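Long-range contact in beta 1-3 glucanase (Clostridium beijerinckii NCIMB 8052, PDB 5H4E), which probably hydrolyses beta-1,3-glucans, as a bacterial glucanase domain of glycoside hydrolase family 64: residues 21-35 and 91-104. Sequence-based numbering, arbitrary orientation.
Sequences YSNDQIYWAIVGKDP and KIIGARMYISYGKP
Tyr-27 holds one face of its ring against the 103-104 segment: Pro-104 CD sits 3.7 Å from the ring centroid, close to the ring normal, in a CH-pi contact. CG lies anti to the carbonyl carbon (chi1 -59°), and the ring crosses Pro-104 at a slant, with Lys-103 C over the same face and Ser-100 O at its edge. Ser-100 is tied to the same segment, its OG donating to Lys-103 O at 2.7 Å. Tyr-101, on the opposite face of the sheet, meets Tyr-21 of the loop before the strand; the two side chains run across each other at about a right angle, though their ring planes are inclined by only 34°, an oblique pair. Tyr-101 CB stands over the centre of the Tyr-21 ring, 3.6 Å from its centroid. Ile-26 runs alongside Tyr-101 and touches Ile-99, CG2 to CG2 at 3.7 Å. Further along, the extended chain of Met-97, its CG anti to the backbone N (chi1 -178°), slants across Ile-30 and brings CE 3.9 Å from Trp-28 CB. Back on the Tyr-27 face, Val-31 CG2 abuts the edge of the Tyr-98 ring 3.7 Å from CE2, and Tyr-98 OH accepts a hydrogen bond from Arg-96 NH1, lying in the guanidinium plane.

Paired backbone bonds join strands 26-33 and 95-101 antiparallel; a beta bulge shifts the register before Lys-33 pairs with Ile-93. Strand 26-33 also pairs with 40-43 and 79-80, and 95-101 with 136-144. The face bearing Ile-26, Ile-30, Met-97, Ile-99 and Tyr-101 packs on strands 9-16 and 366-374 of a second sheet, a sandwich-like arrangement, with Met-97 reaching Leu-11, Val-13 and Ile-371 and Tyr-101 OH bonding to Gly-374 O.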
loop_
_atom_site.group_PDB
_atom_site.type_symbol
_atom_site.label_atom_id
_atom_site.label_comp_id
_atom_site.label_asym_id
_atom_site.label_seq_id
_atom_site.Cartn_x
_atom_site.Cartn_y
_atom_site.Cartn_z
ATOM N N TYR A 21 11.793 -16.554 -13.925
ATOM C CA TYR A 21 12.831 -16.527 -12.889
ATOM C C TYR A 21 12.858 -17.835 -12.096
ATOM O O TYR A 21 11.805 -18.425 -11.823
ATOM C CB TYR A 21 12.622 -15.351 -11.920
ATOM C CG TYR A 21 12.611 -13.983 -12.567
ATOM C CD1 TYR A 21 13.802 -13.308 -12.848
ATOM C CD2 TYR A 21 11.409 -13.359 -12.892
ATOM C CE1 TYR A 21 13.791 -12.055 -13.438
ATOM C CE2 TYR A 21 11.389 -12.114 -13.484
ATOM C CZ TYR A 21 12.574 -11.459 -13.746
ATOM O OH TYR A 21 12.543 -10.216 -14.339
ATOM N N SER A 22 14.058 -18.287 -11.734
ATOM C CA SER A 22 14.221 -19.454 -10.862
ATOM C C SER A 22 14.222 -18.979 -9.413
ATOM O O SER A 22 14.315 -17.785 -9.165
ATOM C CB SER A 22 15.519 -20.203 -11.179
ATOM O OG SER A 22 16.639 -19.381 -10.916
ATOM N N ASN A 23 14.126 -19.898 -8.458
ATOM C CA ASN A 23 14.181 -19.511 -7.052
ATOM C C ASN A 23 15.532 -18.901 -6.672
ATOM O O ASN A 23 15.644 -18.135 -5.708
ATOM C CB ASN A 23 13.872 -20.711 -6.159
ATOM C CG ASN A 23 12.398 -21.061 -6.153
ATOM O OD1 ASN A 23 11.605 -20.429 -6.841
ATOM N ND2 ASN A 23 12.026 -22.071 -5.384
ATOM N N ASP A 24 16.558 -19.238 -7.444
ATOM C CA ASP A 24 17.874 -18.635 -7.286
ATOM C C ASP A 24 17.892 -17.176 -7.772
ATOM O O ASP A 24 18.873 -16.465 -7.573
ATOM C CB ASP A 24 18.917 -19.458 -8.051
ATOM C CG ASP A 24 20.320 -19.227 -7.548
ATOM O OD1 ASP A 24 20.562 -19.402 -6.330
ATOM O OD2 ASP A 24 21.182 -18.861 -8.372
ATOM N N GLN A 25 16.799 -16.738 -8.397
ATOM C CA GLN A 25 16.703 -15.377 -8.924
ATOM C C GLN A 25 15.631 -14.545 -8.209
ATOM O O GLN A 25 15.281 -13.444 -8.647
ATOM C CB GLN A 25 16.415 -15.421 -10.421
ATOM C CG GLN A 25 17.522 -16.110 -11.208
ATOM C CD GLN A 25 17.158 -16.368 -12.651
ATOM O OE1 GLN A 25 16.002 -16.647 -12.972
ATOM N NE2 GLN A 25 18.152 -16.284 -13.536
ATOM N N ILE A 26 15.111 -15.087 -7.117
ATOM C CA ILE A 26 14.105 -14.391 -6.321
ATOM C C ILE A 26 14.692 -14.078 -4.952
ATOM O O ILE A 26 15.237 -14.962 -4.299
ATOM C CB ILE A 26 12.833 -15.237 -6.183
ATOM C CG1 ILE A 26 12.218 -15.484 -7.565
ATOM C CG2 ILE A 26 11.818 -14.549 -5.258
ATOM C CD1 ILE A 26 11.046 -16.471 -7.540
ATOM N N TYR A 27 14.594 -12.823 -4.528
ATOM C CA TYR A 27 15.176 -12.399 -3.259
ATOM C C TYR A 27 14.122 -11.854 -2.312
ATOM O O TYR A 27 13.295 -11.057 -2.725
ATOM C CB TYR A 27 16.226 -11.323 -3.487
ATOM C CG TYR A 27 17.373 -11.749 -4.372
ATOM C CD1 TYR A 27 18.622 -12.034 -3.822
ATOM C CD2 TYR A 27 17.221 -11.852 -5.755
ATOM C CE1 TYR A 27 19.687 -12.420 -4.617
ATOM C CE2 TYR A 27 18.298 -12.243 -6.570
ATOM C CZ TYR A 27 19.525 -12.519 -5.984
ATOM O OH TYR A 27 20.607 -12.901 -6.753
ATOM N N TRP A 28 14.160 -12.255 -1.043
ATOM C CA TRP A 28 13.256 -11.648 -0.072
ATOM C C TRP A 28 13.979 -11.083 1.150
ATOM O O TRP A 28 15.049 -11.569 1.542
ATOM C CB TRP A 28 12.198 -12.654 0.376
ATOM C CG TRP A 28 12.753 -13.807 1.143
ATOM C CD1 TRP A 28 13.155 -15.013 0.636
ATOM C CD2 TRP A 28 12.956 -13.879 2.551
ATOM N NE1 TRP A 28 13.592 -15.827 1.646
ATOM C CE2 TRP A 28 13.487 -15.151 2.832
ATOM C CE3 TRP A 28 12.741 -12.990 3.608
ATOM C CZ2 TRP A 28 13.812 -15.553 4.118
ATOM C CZ3 TRP A 28 13.064 -13.397 4.886
ATOM C CH2 TRP A 28 13.590 -14.667 5.129
ATOM N N ALA A 29 13.380 -10.049 1.730
ATOM C CA ALA A 29 13.810 -9.467 2.995
ATOM C C ALA A 29 12.574 -8.968 3.728
ATOM O O ALA A 29 11.644 -8.469 3.097
ATOM C CB ALA A 29 14.801 -8.318 2.764
ATOM N N ILE A 30 12.538 -9.118 5.050
ATOM C CA ILE A 30 11.449 -8.526 5.838
ATOM C C ILE A 30 12.008 -7.458 6.767
ATOM O O ILE A 30 12.901 -7.734 7.567
ATOM C CB ILE A 30 10.705 -9.569 6.687
ATOM C CG1 ILE A 30 10.105 -10.655 5.785
ATOM C CG2 ILE A 30 9.608 -8.905 7.508
ATOM C CD1 ILE A 30 9.497 -11.814 6.574
ATOM N N VAL A 31 11.464 -6.253 6.665
ATOM C CA VAL A 31 11.864 -5.155 7.523
ATOM C C VAL A 31 10.642 -4.620 8.246
ATOM O O VAL A 31 9.536 -4.634 7.707
ATOM C CB VAL A 31 12.558 -4.043 6.715
ATOM C CG1 VAL A 31 13.845 -4.574 6.117
ATOM C CG2 VAL A 31 11.640 -3.533 5.610
ATOM N N GLY A 32 10.826 -4.163 9.475
ATOM C CA GLY A 32 9.691 -3.735 10.266
ATOM C C GLY A 32 10.141 -3.184 11.602
ATOM O O GLY A 32 11.289 -2.773 11.747
ATOM N N LYS A 33 9.235 -3.161 12.574
ATOM C CA LYS A 33 9.591 -2.683 13.906
ATOM C C LYS A 33 9.326 -3.725 14.982
ATOM O O LYS A 33 8.319 -4.428 14.941
ATOM C CB LYS A 33 8.836 -1.398 14.226
ATOM C CG LYS A 33 9.462 -0.178 13.558
ATOM C CD LYS A 33 8.414 0.844 13.179
ATOM C CE LYS A 33 7.938 1.649 14.362
ATOM N NZ LYS A 33 6.969 2.692 13.901
ATOM N N ASP A 34 10.257 -3.826 15.927
ATOM C CA ASP A 34 10.050 -4.616 17.127
ATOM C C ASP A 34 8.874 -4.031 17.889
ATOM O O ASP A 34 8.841 -2.832 18.165
ATOM C CB ASP A 34 11.307 -4.622 17.999
ATOM C CG ASP A 34 11.233 -5.645 19.113
ATOM O OD1 ASP A 34 10.434 -5.445 20.040
ATOM O OD2 ASP A 34 11.978 -6.646 19.055
ATOM N N PRO A 35 7.892 -4.874 18.221
ATOM C CA PRO A 35 6.687 -4.421 18.918
ATOM C C PRO A 35 6.979 -3.758 20.264
ATOM O O PRO A 35 6.232 -2.882 20.673
ATOM C CB PRO A 35 5.895 -5.715 19.118
ATOM C CG PRO A 35 6.359 -6.606 18.008
ATOM C CD PRO A 35 7.822 -6.304 17.875
ATOM N N LYS A 91 5.592 -11.823 16.509
ATOM C CA LYS A 91 4.829 -10.576 16.576
ATOM C C LYS A 91 5.706 -9.452 16.020
ATOM O O LYS A 91 6.912 -9.424 16.278
ATOM C CB LYS A 91 4.402 -10.263 18.010
ATOM C CG LYS A 91 3.468 -11.285 18.644
ATOM C CD LYS A 91 2.083 -11.201 18.071
ATOM C CE LYS A 91 1.113 -12.114 18.840
ATOM N NZ LYS A 91 1.060 -11.784 20.298
ATOM N N ILE A 92 5.110 -8.560 15.231
ATOM C CA ILE A 92 5.881 -7.531 14.534
ATOM C C ILE A 92 4.930 -6.460 14.009
ATOM O O ILE A 92 3.773 -6.744 13.694
ATOM C CB ILE A 92 6.719 -8.142 13.364
ATOM C CG1 ILE A 92 7.738 -7.136 12.810
ATOM C CG2 ILE A 92 5.810 -8.678 12.259
ATOM C CD1 ILE A 92 8.721 -7.761 11.808
ATOM N N ILE A 93 5.407 -5.223 13.930
ATOM C CA ILE A 93 4.568 -4.140 13.425
ATOM C C ILE A 93 5.210 -3.381 12.263
ATOM O O ILE A 93 6.431 -3.408 12.087
ATOM C CB ILE A 93 4.218 -3.153 14.548
ATOM C CG1 ILE A 93 5.478 -2.552 15.152
ATOM C CG2 ILE A 93 3.421 -3.856 15.636
ATOM C CD1 ILE A 93 5.185 -1.682 16.357
ATOM N N GLY A 94 4.362 -2.718 11.474
ATOM C CA GLY A 94 4.794 -1.906 10.348
ATOM C C GLY A 94 5.778 -2.617 9.436
ATOM O O GLY A 94 6.762 -2.031 8.991
ATOM N N ALA A 95 5.523 -3.893 9.164
ATOM C CA ALA A 95 6.501 -4.712 8.445
ATOM C C ALA A 95 6.240 -4.745 6.946
ATOM O O ALA A 95 5.086 -4.636 6.502
ATOM C CB ALA A 95 6.512 -6.141 9.012
ATOM N N ARG A 96 7.320 -4.859 6.174
ATOM C CA ARG A 96 7.240 -5.078 4.735
ATOM C C ARG A 96 8.122 -6.257 4.333
ATOM O O ARG A 96 9.293 -6.327 4.720
ATOM C CB ARG A 96 7.681 -3.839 3.967
ATOM C CG ARG A 96 6.798 -2.636 4.175
ATOM C CD ARG A 96 7.358 -1.478 3.397
ATOM N NE ARG A 96 6.431 -0.368 3.366
ATOM C CZ ARG A 96 6.565 0.691 2.578
ATOM N NH1 ARG A 96 7.590 0.777 1.742
ATOM N NH2 ARG A 96 5.658 1.659 2.618
ATOM N N MET A 97 7.562 -7.180 3.557
ATOM C CA MET A 97 8.367 -8.229 2.949
ATOM C C MET A 97 8.627 -7.866 1.500
ATOM O O MET A 97 7.750 -8.038 0.661
ATOM C CB MET A 97 7.672 -9.595 3.030
ATOM C CG MET A 97 8.501 -10.735 2.439
ATOM S SD MET A 97 7.719 -12.320 2.837
ATOM C CE MET A 97 8.983 -13.493 2.362
ATOM N N TYR A 98 9.818 -7.350 1.208
ATOM C CA TYR A 98 10.187 -7.020 -0.167
ATOM C C TYR A 98 10.597 -8.290 -0.895
ATOM O O TYR A 98 11.388 -9.067 -0.377
ATOM C CB TYR A 98 11.359 -6.019 -0.219
ATOM C CG TYR A 98 11.042 -4.622 0.260
ATOM C CD1 TYR A 98 10.526 -3.671 -0.611
ATOM C CD2 TYR A 98 11.302 -4.242 1.571
ATOM C CE1 TYR A 98 10.250 -2.391 -0.187
ATOM C CE2 TYR A 98 11.024 -2.961 2.009
ATOM C CZ TYR A 98 10.503 -2.037 1.118
ATOM O OH TYR A 98 10.225 -0.757 1.537
ATOM N N ILE A 99 10.065 -8.490 -2.095
ATOM C CA ILE A 99 10.418 -9.639 -2.907
ATOM C C ILE A 99 10.811 -9.126 -4.286
ATOM O O ILE A 99 9.979 -8.553 -4.990
ATOM C CB ILE A 99 9.259 -10.651 -3.005
ATOM C CG1 ILE A 99 8.888 -11.145 -1.599
ATOM C CG2 ILE A 99 9.659 -11.850 -3.903
ATOM C CD1 ILE A 99 7.622 -11.965 -1.549
ATOM N N SER A 100 12.078 -9.307 -4.658
ATOM C CA SER A 100 12.567 -8.782 -5.933
ATOM C C SER A 100 13.039 -9.905 -6.844
ATOM O O SER A 100 13.357 -11.003 -6.386
ATOM C CB SER A 100 13.693 -7.765 -5.721
ATOM O OG SER A 100 14.790 -8.345 -5.036
ATOM N N TYR A 101 13.048 -9.620 -8.140
ATOM C CA TYR A 101 13.453 -10.580 -9.153
ATOM C C TYR A 101 14.818 -10.177 -9.721
ATOM O O TYR A 101 15.079 -8.982 -9.914
ATOM C CB TYR A 101 12.415 -10.625 -10.279
ATOM C CG TYR A 101 11.053 -11.210 -9.951
ATOM C CD1 TYR A 101 10.845 -12.021 -8.833
ATOM C CD2 TYR A 101 9.975 -10.986 -10.806
ATOM C CE1 TYR A 101 9.590 -12.569 -8.575
ATOM C CE2 TYR A 101 8.733 -11.518 -10.560
ATOM C CZ TYR A 101 8.541 -12.311 -9.455
ATOM O OH TYR A 101 7.278 -12.829 -9.246
ATOM N N GLY A 102 15.682 -11.152 -9.995
ATOM C CA GLY A 102 16.932 -10.880 -10.693
ATOM C C GLY A 102 18.074 -10.415 -9.807
ATOM O O GLY A 102 19.205 -10.882 -9.936
ATOM N N LYS A 103 17.783 -9.477 -8.914
ATOM C CA LYS A 103 18.772 -8.993 -7.962
ATOM C C LYS A 103 18.051 -8.466 -6.736
ATOM O O LYS A 103 16.857 -8.157 -6.802
ATOM C CB LYS A 103 19.657 -7.902 -8.582
ATOM C CG LYS A 103 18.877 -6.774 -9.216
ATOM C CD LYS A 103 19.651 -5.456 -9.167
ATOM C CE LYS A 103 20.827 -5.424 -10.112
ATOM N NZ LYS A 103 21.601 -4.141 -9.997
ATOM N N PRO A 104 18.753 -8.388 -5.599
ATOM C CA PRO A 104 18.107 -7.831 -4.415
ATOM C C PRO A 104 17.966 -6.321 -4.529
ATOM O O PRO A 104 18.628 -5.688 -5.351
ATOM C CB PRO A 104 19.071 -8.209 -3.284
ATOM C CG PRO A 104 20.394 -8.269 -3.961
ATOM C CD PRO A 104 20.116 -8.869 -5.303
#